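Local coordinates for putative vitamin-B12 independent methionine synthase family protein (Listeria monocytogenes, PDB 1YPX) that probably makes methionine by transferring a methyl group from a folate to homocysteine without cobalamin, as its zinc-dependent relatives do, at residues 259-264 against 269-274; 212-217 against 254-259; 25-28 against 32-35; 37-42 against 117-122; 168-173 against 225-230. One frame throughout, in Å; residues are numbered along the deposited sequence.

Contact 1. Residues 259-264 against 269-274; sequences TLFGKL and FFLEYD. With PO4 (phosphate ion), chain B.
Phe261 turns the edge of its ring toward one face of Phe269 in a T-shaped stack, centroids 5.2 Å apart and planes at 82°. Atom CE1 of Phe261 stands above that face, offset toward the rim, while Leu264 CB comes in at the ring's edge, 3.9 Å from Phe269 CZ. CB of Leu260 lies over one face of the Phe261 ring, toward its rim. At its edge, besides Phe269, lies Leu271, whose CD2 is 3.6 Å from Phe261 CZ. Leu260 also sends CD2 to within 3.5 Å of Phe269 CE1, so branched and flat side chains fill the buried layer between helix 258-261 and strand 268-272 of the TIM-barrel-like fold. Phe269 has CG anti to its carbonyl carbon (chi1 -86°), which carries the ring toward the helix. Just past the strand, Tyr273 OH donates a hydrogen bond of 2.6 Å to O3 of a phosphate ion, probably from the crystallisation liquor. Lys285 binds the same ion and makes a cation-pi contact with Phe261. The chemistry is thus divided: apolar and aromatic contacts join helix to strand, while a hydroxyl and an ammonium beside them would make this spot attractive to an anion.

Contact 2. Residues 212-217 against 254-259; sequences TLQETY and GPVAET
In the TIM-barrel-like fold, the first turn of helix 213-224 lies beside the inverse gamma turn that leads toward helix 258-261, and Gln214 bridges the two by reaching over Val256. The gamma turn is centred on Val256 and closed by the backbone bond from Ala257 N to Pro255 O, 2.7 Å long. It brings the valine in front of the glutamine amide. Val256 CG1 approaches Gln214 CD at 3.3 Å, and the two side chains cross at about a right angle. The glutamine chain is extended beyond CG (chi2 -171°), which gives it the length to span the gap between the backbones. Its OE1 lies 3.2 Å from Val256 CA and 3.6 Å from Thr259 OG1. At that separation the two oxygens are neighbours without a hydrogen bond, and the contact is chiefly van der Waals packing. A long side chain with an apolar stem and a polar end suits this partly exposed seam, whereas the compact, branched valine suits the buried side. Trp191 of the short helix 190-193 touches Gln214, Val256 and Thr259 and so adds a third element to the seam. Within the helix, the turn carrying Gln214 is reinforced by a threonine whose hydroxyl bonds back to the carbonyl three residues earlier: Leu213 O accepts from Tyr217 N and also from Thr216 OG1, the hydroxyl standing 2.9 Å away and 15° out of the carbonyl plane.

Contact 3. Residues 25-28 against 32-35; sequences REKF and EITA
Lys27 O, near the end of helix 19-30, is gripped by two successive backbone N-H groups of the chain that turns back past it. Glu32 N lies 2.9 Å from Lys27 O, but its bond is bent to 128° and weak; Ile33 N makes a nearly straight bond to the same oxygen, 168°, but a long one, also weak, at 3.3 Å. The side chains follow this turn. Lys27 CB rests 3.4 Å from Ile33 CG1, and the aliphatic stem of the lysine also slants past the glutamate, with Lys27 CG 3.7 Å from Glu32 OE2. The lysine chain bends only at its last torsion, and its NZ stays 5.0 Å from Glu32 OE2: opposite charges that are not in contact but may still attract at a distance. Together these residues form a helix-loop-helix connection at the protein surface, with Thr34 at the N-cap position of helix 35-56. Long charged side chains suit such a place, since their methylenes can pack while their ends remain near water. On the next residue of the helix, Phe28, CB points away from the loop, but CG anti to the backbone N (chi1 171°) swings the ring back to the start of helix 35-56. The ring's edge meets it there, Phe28 CE1 lying 3.5 Å from Ala35 N and 3.7 Å from Ala35 CB; a small alanine fits beside the ring edge here. Leu38, one turn further along, packs against the same phenylalanine.

Contact 4. Residues 37-42 against 117-122; sequences ELRKIE and IEDFIF
Segments 37-42 and 117-122, both helical, stand well apart, the CA atoms of Arg39 and Asp119 being 10.0 Å from each other, and a salt bridge between these two residues spans the gap. Arg39 has the length for it: CG is anti to the backbone N (chi1 -173°) and the chain runs extended from there to NE. The guanidinium then presents NH1 and NH2 end-on, both to one oxygen. Arg39 NH1 donates to Asp119 OD1 at 2.6 Å, with an angle of 147°, on the anti side of the carboxylate; Arg39 NH2 donates to Asp119 OD1 at 2.9 Å from the syn side, but tilted well out of the carboxylate plane. The acceptor lies close to the guanidinium plane, and the two flat groups are only 24° apart. The short aspartate, itself buried, keeps its charge near its own helix and leaves the reaching to arginine. Further along, Phe122 packs on Asn43, Ile46 and Lys47 of helix 35-56. Arg67 stands close by, in a salt bridge with Glu42 and a long, weak ion pair with Asp119 OD1. The two arginines converge on the carboxylates of Asp119 and Glu42, and this positive surrounding would be expected to favour an ionised Asp119.

Contact 5. Residues 168-173 against 225-230; sequences AYQKAI and IKHKPA
Gln170 and His227 cross obliquely, their amide and ring planes 55° apart, at a place in the TIM-barrel-like fold where helix 158-178 packs against the loop joining helix 213-224 to strand 233-238. The glutamine chain is extended beyond CG and passes the imidazole at a slant, so that Gln170 CD lies 3.8 Å and Gln170 CG 4.0 Å from His227 ND1. The contact described by these carbon atoms is one of packing. Histidine turns its CB toward the helix, with CG anti to the carbonyl carbon (chi1 -60°), which holds the ring beside the glutamine on the outer side of the interface. Polar side chains with flat ends suit this margin, where they can pack on each other and still be near solvent. One turn further along the helix the character changes. Ile173 and Ile225 also meet at a slant, but they are buried and touch through methyl groups. Ile225 is the first residue to leave helical geometry after helix 213-224; its CB points away from helix 158-178, and the CG2 branch makes the contact instead. Both isoleucines also touch Ile234, so the pair packs on this residue of strand 233-238. Lys228, on the same loop, forms a salt bridge with Asp267. At the centre of the apolar pair, Ile173 CD1 sits 3.7 Å from Ile225 CG2 and 4.1 Å from Ile225 CA.

Contact 1 is the buried member of the set, aromatic and apolar; contact 3 lies at the surface, and contacts 2, 4 and 5 are partly buried. Contacts 1 and 2 share Thr259 and helix 258-261, one setting that helix on the sheet and the other on helix 213-224, the helix whose exit loop enters contact 5. On the opposite side of the chain's centre from contacts 1 and 2, contacts 3 and 4 touch each other chiefly through Leu38, with Arg25 near Glu42, linking helices 19-30, 35-56 and 116-127. Polarity changes with place: contact 3 has weak backbone bonds and contact 4 a salt bridge, whereas contacts 2 and 5 rely on packing of glutamines and branched aliphatics.

Contact 1. Residues 259-264 against 269-274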
# COMPACT_ATOMS: atom_id res chain seq x y z
N THR A 259 -17.72 -3.58 6.20
CA THR A 259 -17.51 -2.19 5.79
C THR A 259 -16.33 -2.05 4.83
O THR A 259 -16.25 -1.09 4.06
CB THR A 259 -17.27 -1.28 7.02
OG1 THR A 259 -15.88 -1.32 7.39
CG2 THR A 259 -18.10 -1.75 8.21
N LEU A 260 -15.41 -3.01 4.89
CA LEU A 260 -14.23 -3.00 4.03
C LEU A 260 -14.52 -3.38 2.59
O LEU A 260 -14.11 -2.69 1.66
CB LEU A 260 -13.16 -3.95 4.59
CG LEU A 260 -11.95 -3.30 5.28
CD1 LEU A 260 -10.91 -4.36 5.60
CD2 LEU A 260 -11.35 -2.25 4.37
N PHE A 261 -15.24 -4.47 2.38
CA PHE A 261 -15.53 -4.87 1.01
C PHE A 261 -16.91 -4.43 0.54
O PHE A 261 -17.24 -4.54 -0.64
CB PHE A 261 -15.37 -6.38 0.87
CG PHE A 261 -14.08 -6.91 1.43
CD1 PHE A 261 -12.88 -6.29 1.13
CD2 PHE A 261 -14.08 -8.02 2.27
CE1 PHE A 261 -11.68 -6.77 1.65
CE2 PHE A 261 -12.89 -8.51 2.80
CZ PHE A 261 -11.69 -7.89 2.49
N GLY A 262 -17.73 -3.93 1.46
CA GLY A 262 -19.06 -3.49 1.09
C GLY A 262 -19.25 -1.98 1.08
O GLY A 262 -19.97 -1.45 0.23
N LYS A 263 -18.60 -1.29 2.01
CA LYS A 263 -18.73 0.16 2.11
C LYS A 263 -17.59 0.99 1.53
O LYS A 263 -17.81 2.07 0.97
CB LYS A 263 -18.94 0.53 3.58
CG LYS A 263 -20.20 -0.06 4.21
CD LYS A 263 -20.41 0.43 5.64
CE LYS A 263 -21.65 -0.21 6.29
NZ LYS A 263 -21.79 0.12 7.74
N LEU A 264 -16.37 0.49 1.66
CA LEU A 264 -15.17 1.18 1.16
C LEU A 264 -15.19 1.34 -0.36
O LEU A 264 -15.30 0.35 -1.09
CB LEU A 264 -13.93 0.40 1.57
CG LEU A 264 -12.79 1.19 2.19
CD1 LEU A 264 -12.40 2.31 1.24
CD2 LEU A 264 -13.24 1.74 3.52
N PHE A 269 -8.06 -4.53 -3.29
CA PHE A 269 -7.58 -4.76 -1.91
C PHE A 269 -6.47 -5.82 -1.86
O PHE A 269 -6.64 -6.92 -2.38
CB PHE A 269 -8.74 -5.25 -1.03
CG PHE A 269 -9.57 -4.15 -0.42
CD1 PHE A 269 -9.07 -3.38 0.63
CD2 PHE A 269 -10.87 -3.93 -0.85
CE1 PHE A 269 -9.87 -2.41 1.25
CE2 PHE A 269 -11.68 -2.96 -0.24
CZ PHE A 269 -11.18 -2.20 0.82
N PHE A 270 -5.35 -5.50 -1.23
CA PHE A 270 -4.27 -6.47 -1.08
C PHE A 270 -4.40 -7.11 0.30
O PHE A 270 -3.97 -6.54 1.32
CB PHE A 270 -2.90 -5.81 -1.23
CG PHE A 270 -2.53 -5.53 -2.67
CD1 PHE A 270 -3.16 -4.50 -3.37
CD2 PHE A 270 -1.54 -6.28 -3.30
CE1 PHE A 270 -2.80 -4.22 -4.69
CE2 PHE A 270 -1.16 -6.01 -4.62
CZ PHE A 270 -1.79 -4.98 -5.32
N LEU A 271 -5.01 -8.29 0.31
CA LEU A 271 -5.29 -9.10 1.49
C LEU A 271 -4.28 -10.22 1.63
O LEU A 271 -4.09 -10.99 0.69
CB LEU A 271 -6.67 -9.73 1.36
CG LEU A 271 -7.82 -8.76 1.12
CD1 LEU A 271 -9.06 -9.50 0.61
CD2 LEU A 271 -8.09 -8.06 2.44
N GLU A 272 -3.66 -10.36 2.80
CA GLU A 272 -2.68 -11.43 2.99
C GLU A 272 -3.20 -12.66 3.76
O GLU A 272 -3.93 -12.52 4.73
CB GLU A 272 -1.40 -10.89 3.65
CG GLU A 272 -1.56 -10.33 5.05
CD GLU A 272 -0.21 -10.18 5.73
OE1 GLU A 272 0.48 -11.21 5.88
OE2 GLU A 272 0.17 -9.06 6.11
N TYR A 273 -2.80 -13.85 3.31
CA TYR A 273 -3.25 -15.09 3.94
C TYR A 273 -2.07 -16.04 4.26
O TYR A 273 -0.99 -15.93 3.67
CB TYR A 273 -4.24 -15.81 3.01
CG TYR A 273 -5.47 -15.00 2.60
CD1 TYR A 273 -6.60 -14.90 3.42
CD2 TYR A 273 -5.51 -14.35 1.36
CE1 TYR A 273 -7.74 -14.19 3.02
CE2 TYR A 273 -6.64 -13.64 0.94
CZ TYR A 273 -7.75 -13.57 1.77
OH TYR A 273 -8.86 -12.87 1.35
N ASP A 274 -2.28 -16.96 5.20
CA ASP A 274 -1.23 -17.92 5.55
C ASP A 274 -1.39 -19.19 4.72
O ASP A 274 -2.18 -19.22 3.76
CB ASP A 274 -1.28 -18.27 7.04
CG ASP A 274 0.09 -18.18 7.72
OD1 ASP A 274 0.20 -18.57 8.90
OD2 ASP A 274 1.05 -17.71 7.08
P PO4 B . -11.36 -13.42 3.56
O1 PO4 B . -11.13 -14.51 2.68
O2 PO4 B . -10.76 -13.62 4.87
O3 PO4 B . -10.79 -12.09 2.87
O4 PO4 B . -12.79 -12.99 3.74

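Contact 2. Residues 212-217 against 254-259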
# COMPACT_ATOMS: atom_id res chain seq x y z
N THR A 212 -16.75 1.20 16.17
CA THR A 212 -16.89 2.64 16.06
C THR A 212 -15.80 3.17 15.14
O THR A 212 -16.03 4.08 14.34
CB THR A 212 -16.78 3.32 17.46
OG1 THR A 212 -16.34 4.68 17.30
CG2 THR A 212 -15.80 2.57 18.34
N LEU A 213 -14.62 2.58 15.25
CA LEU A 213 -13.49 2.97 14.42
C LEU A 213 -13.75 2.66 12.95
O LEU A 213 -13.47 3.48 12.08
CB LEU A 213 -12.22 2.27 14.88
CG LEU A 213 -11.60 2.80 16.18
CD1 LEU A 213 -10.36 2.01 16.51
CD2 LEU A 213 -11.26 4.28 16.01
N GLN A 214 -14.30 1.47 12.69
CA GLN A 214 -14.60 1.05 11.32
C GLN A 214 -15.47 2.08 10.61
O GLN A 214 -15.45 2.18 9.38
CB GLN A 214 -15.30 -0.32 11.32
CG GLN A 214 -14.40 -1.47 11.77
CD GLN A 214 -15.03 -2.84 11.56
OE1 GLN A 214 -15.36 -3.22 10.43
NE2 GLN A 214 -15.20 -3.59 12.65
N GLU A 215 -16.21 2.85 11.40
CA GLU A 215 -17.09 3.88 10.88
C GLU A 215 -16.27 5.15 10.61
O GLU A 215 -16.22 5.64 9.48
CB GLU A 215 -18.21 4.17 11.89
CG GLU A 215 -19.46 4.81 11.29
CD GLU A 215 -20.19 3.89 10.32
OE1 GLU A 215 -21.30 4.27 9.88
OE2 GLU A 215 -19.65 2.81 10.00
N THR A 216 -15.63 5.67 11.65
CA THR A 216 -14.81 6.87 11.50
C THR A 216 -13.85 6.66 10.31
O THR A 216 -13.71 7.54 9.46
CB THR A 216 -14.01 7.19 12.80
OG1 THR A 216 -13.06 6.16 13.06
CG2 THR A 216 -14.95 7.29 13.99
N TYR A 217 -13.24 5.47 10.25
CA TYR A 217 -12.30 5.11 9.18
C TYR A 217 -12.95 4.98 7.81
O TYR A 217 -12.48 5.58 6.84
CB TYR A 217 -11.59 3.80 9.53
CG TYR A 217 -10.64 3.90 10.71
CD1 TYR A 217 -9.92 2.79 11.14
CD2 TYR A 217 -10.45 5.11 11.38
CE1 TYR A 217 -9.02 2.88 12.20
CE2 TYR A 217 -9.56 5.22 12.44
CZ TYR A 217 -8.84 4.09 12.85
OH TYR A 217 -7.94 4.19 13.88
N GLY A 254 -12.88 -11.46 9.48
CA GLY A 254 -14.33 -11.50 9.43
C GLY A 254 -15.02 -10.22 9.86
O GLY A 254 -15.94 -9.75 9.18
N PRO A 255 -14.62 -9.64 11.00
CA PRO A 255 -15.25 -8.40 11.47
C PRO A 255 -15.13 -7.26 10.46
O PRO A 255 -16.13 -6.83 9.87
CB PRO A 255 -14.50 -8.10 12.77
CG PRO A 255 -13.16 -8.74 12.56
CD PRO A 255 -13.52 -10.04 11.90
N VAL A 256 -13.91 -6.78 10.27
CA VAL A 256 -13.64 -5.69 9.34
C VAL A 256 -13.69 -6.19 7.91
O VAL A 256 -12.77 -5.97 7.13
CB VAL A 256 -12.25 -5.06 9.60
CG1 VAL A 256 -12.23 -4.44 10.99
CG2 VAL A 256 -11.16 -6.12 9.48
N ALA A 257 -14.78 -6.85 7.56
CA ALA A 257 -14.95 -7.39 6.22
C ALA A 257 -16.23 -6.87 5.60
O ALA A 257 -16.40 -6.90 4.38
CB ALA A 257 -14.96 -8.90 6.28
N GLU A 258 -17.14 -6.40 6.45
CA GLU A 258 -18.43 -5.88 6.00
C GLU A 258 -18.27 -4.48 5.41
O GLU A 258 -18.64 -4.24 4.26
CB GLU A 258 -19.41 -5.83 7.17
CG GLU A 258 -19.44 -7.11 7.99
CD GLU A 258 -19.95 -8.31 7.20
OE1 GLU A 258 -19.30 -8.68 6.19
OE2 GLU A 258 -20.99 -8.89 7.59
N THR A 259 -17.72 -3.58 6.20
CA THR A 259 -17.51 -2.19 5.79
C THR A 259 -16.33 -2.05 4.83
O THR A 259 -16.25 -1.09 4.06
CB THR A 259 -17.27 -1.28 7.02
OG1 THR A 259 -15.88 -1.32 7.39
CG2 THR A 259 -18.10 -1.75 8.21

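Contact 3. Residues 25-28 against 32-35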
# COMPACT_ATOMS: atom_id res chain seq x y z
N ARG A 25 22.61 4.68 3.91
CA ARG A 25 21.82 5.13 5.06
C ARG A 25 22.63 5.14 6.35
O ARG A 25 22.27 5.84 7.30
CB ARG A 25 20.57 4.26 5.24
CG ARG A 25 19.56 4.36 4.10
CD ARG A 25 18.18 3.78 4.46
NE ARG A 25 17.49 4.56 5.49
CZ ARG A 25 17.00 5.78 5.32
NH1 ARG A 25 16.39 6.40 6.33
NH2 ARG A 25 17.10 6.39 4.15
N GLU A 26 23.72 4.38 6.39
CA GLU A 26 24.55 4.33 7.58
C GLU A 26 25.50 5.53 7.64
O GLU A 26 25.59 6.19 8.68
CB GLU A 26 25.34 3.02 7.63
CG GLU A 26 24.45 1.78 7.76
CD GLU A 26 25.22 0.52 8.17
OE1 GLU A 26 26.20 0.17 7.48
OE2 GLU A 26 24.83 -0.11 9.19
N LYS A 27 26.19 5.81 6.54
CA LYS A 27 27.12 6.94 6.48
C LYS A 27 26.39 8.26 6.71
O LYS A 27 26.95 9.21 7.26
CB LYS A 27 27.83 7.01 5.12
CG LYS A 27 28.89 5.93 4.89
CD LYS A 27 29.53 6.07 3.51
CE LYS A 27 30.56 4.97 3.26
NZ LYS A 27 29.97 3.60 3.40
N PHE A 28 25.12 8.31 6.30
CA PHE A 28 24.32 9.51 6.47
C PHE A 28 24.18 9.89 7.94
O PHE A 28 24.63 10.96 8.36
CB PHE A 28 22.93 9.32 5.87
CG PHE A 28 21.99 10.44 6.20
CD1 PHE A 28 22.23 11.73 5.73
CD2 PHE A 28 20.86 10.21 6.98
CE1 PHE A 28 21.37 12.77 6.05
CE2 PHE A 28 20.00 11.25 7.30
CZ PHE A 28 20.25 12.53 6.84
N GLU A 32 29.11 11.11 7.51
CA GLU A 32 30.03 11.02 6.39
C GLU A 32 29.41 11.54 5.10
O GLU A 32 30.07 12.19 4.29
CB GLU A 32 30.48 9.58 6.18
CG GLU A 32 31.05 8.93 7.43
CD GLU A 32 31.83 7.67 7.12
OE1 GLU A 32 32.19 6.95 8.08
OE2 GLU A 32 32.08 7.41 5.92
N ILE A 33 28.13 11.22 4.90
CA ILE A 33 27.43 11.66 3.71
C ILE A 33 26.34 12.64 4.09
O ILE A 33 25.87 12.66 5.23
CB ILE A 33 26.79 10.46 2.97
CG1 ILE A 33 27.87 9.41 2.65
CG2 ILE A 33 26.11 10.92 1.70
CD1 ILE A 33 29.02 9.94 1.81
N THR A 34 25.95 13.47 3.14
CA THR A 34 24.92 14.47 3.38
C THR A 34 23.58 14.01 2.82
O THR A 34 23.53 13.13 1.96
CB THR A 34 25.32 15.81 2.75
OG1 THR A 34 25.56 15.62 1.35
CG2 THR A 34 26.59 16.33 3.40
N ALA A 35 22.50 14.61 3.31
CA ALA A 35 21.15 14.29 2.87
C ALA A 35 21.09 14.48 1.37
O ALA A 35 20.57 13.63 0.64
CB ALA A 35 20.15 15.23 3.55

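Contact 4. Residues 37-42 against 117-122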
# COMPACT_ATOMS: atom_id res chain seq x y z
N GLU A 37 23.35 14.18 -0.57
CA GLU A 37 24.29 13.26 -1.21
C GLU A 37 23.74 11.83 -1.20
O GLU A 37 23.94 11.06 -2.15
CB GLU A 37 25.63 13.30 -0.48
CG GLU A 37 26.82 12.70 -1.23
CD GLU A 37 28.10 12.68 -0.40
OE1 GLU A 37 28.38 13.68 0.30
OE2 GLU A 37 28.83 11.67 -0.45
N LEU A 38 23.06 11.49 -0.11
CA LEU A 38 22.45 10.17 0.07
C LEU A 38 21.39 9.92 -1.00
O LEU A 38 21.10 8.78 -1.35
CB LEU A 38 21.80 10.09 1.45
CG LEU A 38 20.78 8.97 1.69
CD1 LEU A 38 21.50 7.63 1.64
CD2 LEU A 38 20.09 9.15 3.04
N ARG A 39 20.81 11.00 -1.53
CA ARG A 39 19.77 10.84 -2.52
C ARG A 39 20.26 10.21 -3.82
O ARG A 39 19.56 9.40 -4.43
CB ARG A 39 19.12 12.18 -2.82
CG ARG A 39 17.92 12.02 -3.72
CD ARG A 39 17.02 13.22 -3.73
NE ARG A 39 15.86 12.96 -4.56
CZ ARG A 39 14.70 12.48 -4.11
NH1 ARG A 39 13.70 12.26 -4.95
NH2 ARG A 39 14.54 12.24 -2.82
N LYS A 40 21.46 10.59 -4.23
CA LYS A 40 22.04 10.06 -5.46
C LYS A 40 22.10 8.55 -5.40
O LYS A 40 21.55 7.87 -6.27
CB LYS A 40 23.45 10.64 -5.68
CG LYS A 40 23.48 11.98 -6.42
CD LYS A 40 23.03 11.82 -7.87
CE LYS A 40 23.07 13.12 -8.65
NZ LYS A 40 22.43 13.02 -10.00
N ILE A 41 22.76 8.00 -4.39
CA ILE A 41 22.86 6.56 -4.28
C ILE A 41 21.45 5.94 -4.34
O ILE A 41 21.22 5.00 -5.11
CB ILE A 41 23.54 6.15 -2.96
CG1 ILE A 41 24.92 6.79 -2.86
CG2 ILE A 41 23.70 4.63 -2.92
CD1 ILE A 41 25.42 6.95 -1.44
N GLU A 42 20.53 6.48 -3.54
CA GLU A 42 19.16 6.00 -3.53
C GLU A 42 18.67 5.95 -4.98
O GLU A 42 18.04 4.98 -5.40
CB GLU A 42 18.24 6.93 -2.74
CG GLU A 42 18.54 7.08 -1.27
CD GLU A 42 17.41 7.79 -0.53
OE1 GLU A 42 16.88 8.79 -1.07
OE2 GLU A 42 17.06 7.35 0.59
N ILE A 117 6.35 13.91 -3.90
CA ILE A 117 5.98 14.30 -5.26
C ILE A 117 7.13 14.14 -6.26
O ILE A 117 6.92 13.64 -7.37
CB ILE A 117 5.49 15.74 -5.32
CG1 ILE A 117 4.34 15.93 -4.32
CG2 ILE A 117 5.00 16.07 -6.72
CD1 ILE A 117 3.10 15.12 -4.67
N GLU A 118 8.34 14.55 -5.86
CA GLU A 118 9.53 14.44 -6.71
C GLU A 118 9.97 12.98 -6.70
O GLU A 118 10.51 12.49 -7.70
CB GLU A 118 10.69 15.29 -6.18
CG GLU A 118 11.39 16.28 -7.16
CD GLU A 118 11.69 15.74 -8.58
OE1 GLU A 118 12.57 14.87 -8.75
OE2 GLU A 118 11.04 16.23 -9.53
N ASP A 119 9.79 12.30 -5.57
CA ASP A 119 10.20 10.89 -5.50
C ASP A 119 9.36 10.09 -6.50
O ASP A 119 9.82 9.09 -7.04
CB ASP A 119 10.03 10.28 -4.09
CG ASP A 119 10.78 11.04 -3.01
OD1 ASP A 119 11.75 11.78 -3.31
OD2 ASP A 119 10.41 10.88 -1.82
N PHE A 120 8.12 10.54 -6.75
CA PHE A 120 7.29 9.82 -7.71
C PHE A 120 7.77 10.14 -9.13
O PHE A 120 8.04 9.23 -9.92
CB PHE A 120 5.82 10.21 -7.58
CG PHE A 120 4.96 9.52 -8.58
CD1 PHE A 120 4.76 8.14 -8.50
CD2 PHE A 120 4.43 10.22 -9.67
CE1 PHE A 120 4.05 7.47 -9.48
CE2 PHE A 120 3.72 9.56 -10.66
CZ PHE A 120 3.53 8.18 -10.57
N ILE A 121 7.89 11.43 -9.43
CA ILE A 121 8.38 11.89 -10.71
C ILE A 121 9.65 11.10 -11.05
O ILE A 121 9.84 10.67 -12.19
CB ILE A 121 8.71 13.41 -10.65
CG1 ILE A 121 7.45 14.22 -10.38
CG2 ILE A 121 9.32 13.89 -11.95
CD1 ILE A 121 7.73 15.67 -10.05
N PHE A 122 10.52 10.91 -10.06
CA PHE A 122 11.74 10.16 -10.30
C PHE A 122 11.44 8.72 -10.70
O PHE A 122 11.96 8.23 -11.70
CB PHE A 122 12.61 10.12 -9.06
CG PHE A 122 13.85 9.31 -9.23
CD1 PHE A 122 14.96 9.86 -9.85
CD2 PHE A 122 13.90 7.99 -8.79
CE1 PHE A 122 16.11 9.10 -10.03
CE2 PHE A 122 15.05 7.23 -8.97
CZ PHE A 122 16.16 7.78 -9.59

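Contact 5. Residues 168-173 against 225-230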
# COMPACT_ATOMS: atom_id res chain seq x y z
N ALA A 168 -6.63 17.09 3.31
CA ALA A 168 -5.18 16.99 3.17
C ALA A 168 -4.91 15.84 2.20
O ALA A 168 -3.97 15.91 1.39
CB ALA A 168 -4.53 16.71 4.52
N TYR A 169 -5.72 14.79 2.28
CA TYR A 169 -5.56 13.66 1.39
C TYR A 169 -6.12 13.90 -0.01
O TYR A 169 -5.52 13.45 -1.00
CB TYR A 169 -6.16 12.38 2.01
CG TYR A 169 -5.13 11.51 2.72
CD1 TYR A 169 -4.56 10.40 2.09
CD2 TYR A 169 -4.71 11.82 4.02
CE1 TYR A 169 -3.59 9.62 2.73
CE2 TYR A 169 -3.73 11.04 4.68
CZ TYR A 169 -3.18 9.94 4.02
OH TYR A 169 -2.22 9.18 4.65
N GLN A 170 -7.24 14.61 -0.13
CA GLN A 170 -7.78 14.89 -1.46
C GLN A 170 -6.69 15.65 -2.20
O GLN A 170 -6.32 15.30 -3.33
CB GLN A 170 -9.06 15.72 -1.38
CG GLN A 170 -10.26 14.96 -0.83
CD GLN A 170 -11.32 15.90 -0.25
OE1 GLN A 170 -12.37 15.46 0.25
NE2 GLN A 170 -11.04 17.20 -0.30
N LYS A 171 -6.14 16.67 -1.54
CA LYS A 171 -5.07 17.46 -2.14
C LYS A 171 -3.83 16.60 -2.40
O LYS A 171 -3.16 16.79 -3.41
CB LYS A 171 -4.73 18.66 -1.25
CG LYS A 171 -5.93 19.57 -0.92
CD LYS A 171 -5.53 21.03 -0.62
CE LYS A 171 -5.19 21.29 0.85
NZ LYS A 171 -6.38 21.76 1.69
N ALA A 172 -3.53 15.67 -1.50
CA ALA A 172 -2.36 14.80 -1.66
C ALA A 172 -2.49 13.96 -2.92
O ALA A 172 -1.60 13.92 -3.77
CB ALA A 172 -2.21 13.88 -0.45
N ILE A 173 -3.63 13.28 -3.04
CA ILE A 173 -3.89 12.44 -4.19
C ILE A 173 -3.82 13.24 -5.48
O ILE A 173 -3.22 12.80 -6.46
CB ILE A 173 -5.28 11.79 -4.07
CG1 ILE A 173 -5.30 10.84 -2.88
CG2 ILE A 173 -5.61 11.07 -5.33
CD1 ILE A 173 -6.63 10.23 -2.61
N ILE A 225 -10.67 9.89 -0.54
CA ILE A 225 -10.58 9.55 -1.95
C ILE A 225 -11.84 9.91 -2.73
O ILE A 225 -12.08 9.37 -3.82
CB ILE A 225 -10.31 8.05 -2.14
CG1 ILE A 225 -11.46 7.22 -1.56
CG2 ILE A 225 -9.01 7.69 -1.47
CD1 ILE A 225 -11.37 5.75 -1.89
N LYS A 226 -12.64 10.81 -2.18
CA LYS A 226 -13.88 11.26 -2.81
C LYS A 226 -13.63 11.82 -4.22
O LYS A 226 -14.37 11.50 -5.15
CB LYS A 226 -14.54 12.34 -1.94
CG LYS A 226 -15.85 12.89 -2.47
CD LYS A 226 -16.31 14.11 -1.66
CE LYS A 226 -17.47 14.84 -2.35
NZ LYS A 226 -17.72 16.19 -1.76
N HIS A 227 -12.60 12.63 -4.37
CA HIS A 227 -12.28 13.23 -5.67
C HIS A 227 -11.21 12.44 -6.42
O HIS A 227 -10.21 13.01 -6.87
CB HIS A 227 -11.82 14.67 -5.47
CG HIS A 227 -12.84 15.56 -4.81
ND1 HIS A 227 -12.51 16.45 -3.81
CD2 HIS A 227 -14.17 15.71 -5.04
CE1 HIS A 227 -13.59 17.12 -3.45
NE2 HIS A 227 -14.61 16.69 -4.17
N LYS A 228 -11.43 11.14 -6.56
CA LYS A 228 -10.49 10.26 -7.26
C LYS A 228 -10.79 10.23 -8.75
O LYS A 228 -11.88 9.83 -9.17
CB LYS A 228 -10.58 8.83 -6.69
CG LYS A 228 -9.48 7.86 -7.14
CD LYS A 228 -9.90 6.91 -8.27
CE LYS A 228 -10.92 5.86 -7.80
NZ LYS A 228 -11.18 4.83 -8.84
N PRO A 229 -9.82 10.66 -9.57
CA PRO A 229 -9.97 10.68 -11.03
C PRO A 229 -10.39 9.31 -11.56
O PRO A 229 -10.09 8.27 -10.97
CB PRO A 229 -8.57 11.05 -11.51
CG PRO A 229 -8.07 11.92 -10.43
CD PRO A 229 -8.51 11.21 -9.17
N ALA A 230 -11.08 9.32 -12.69
CA ALA A 230 -11.57 8.11 -13.32
C ALA A 230 -10.48 7.11 -13.75
O ALA A 230 -10.65 5.90 -13.61
CB ALA A 230 -12.43 8.48 -14.52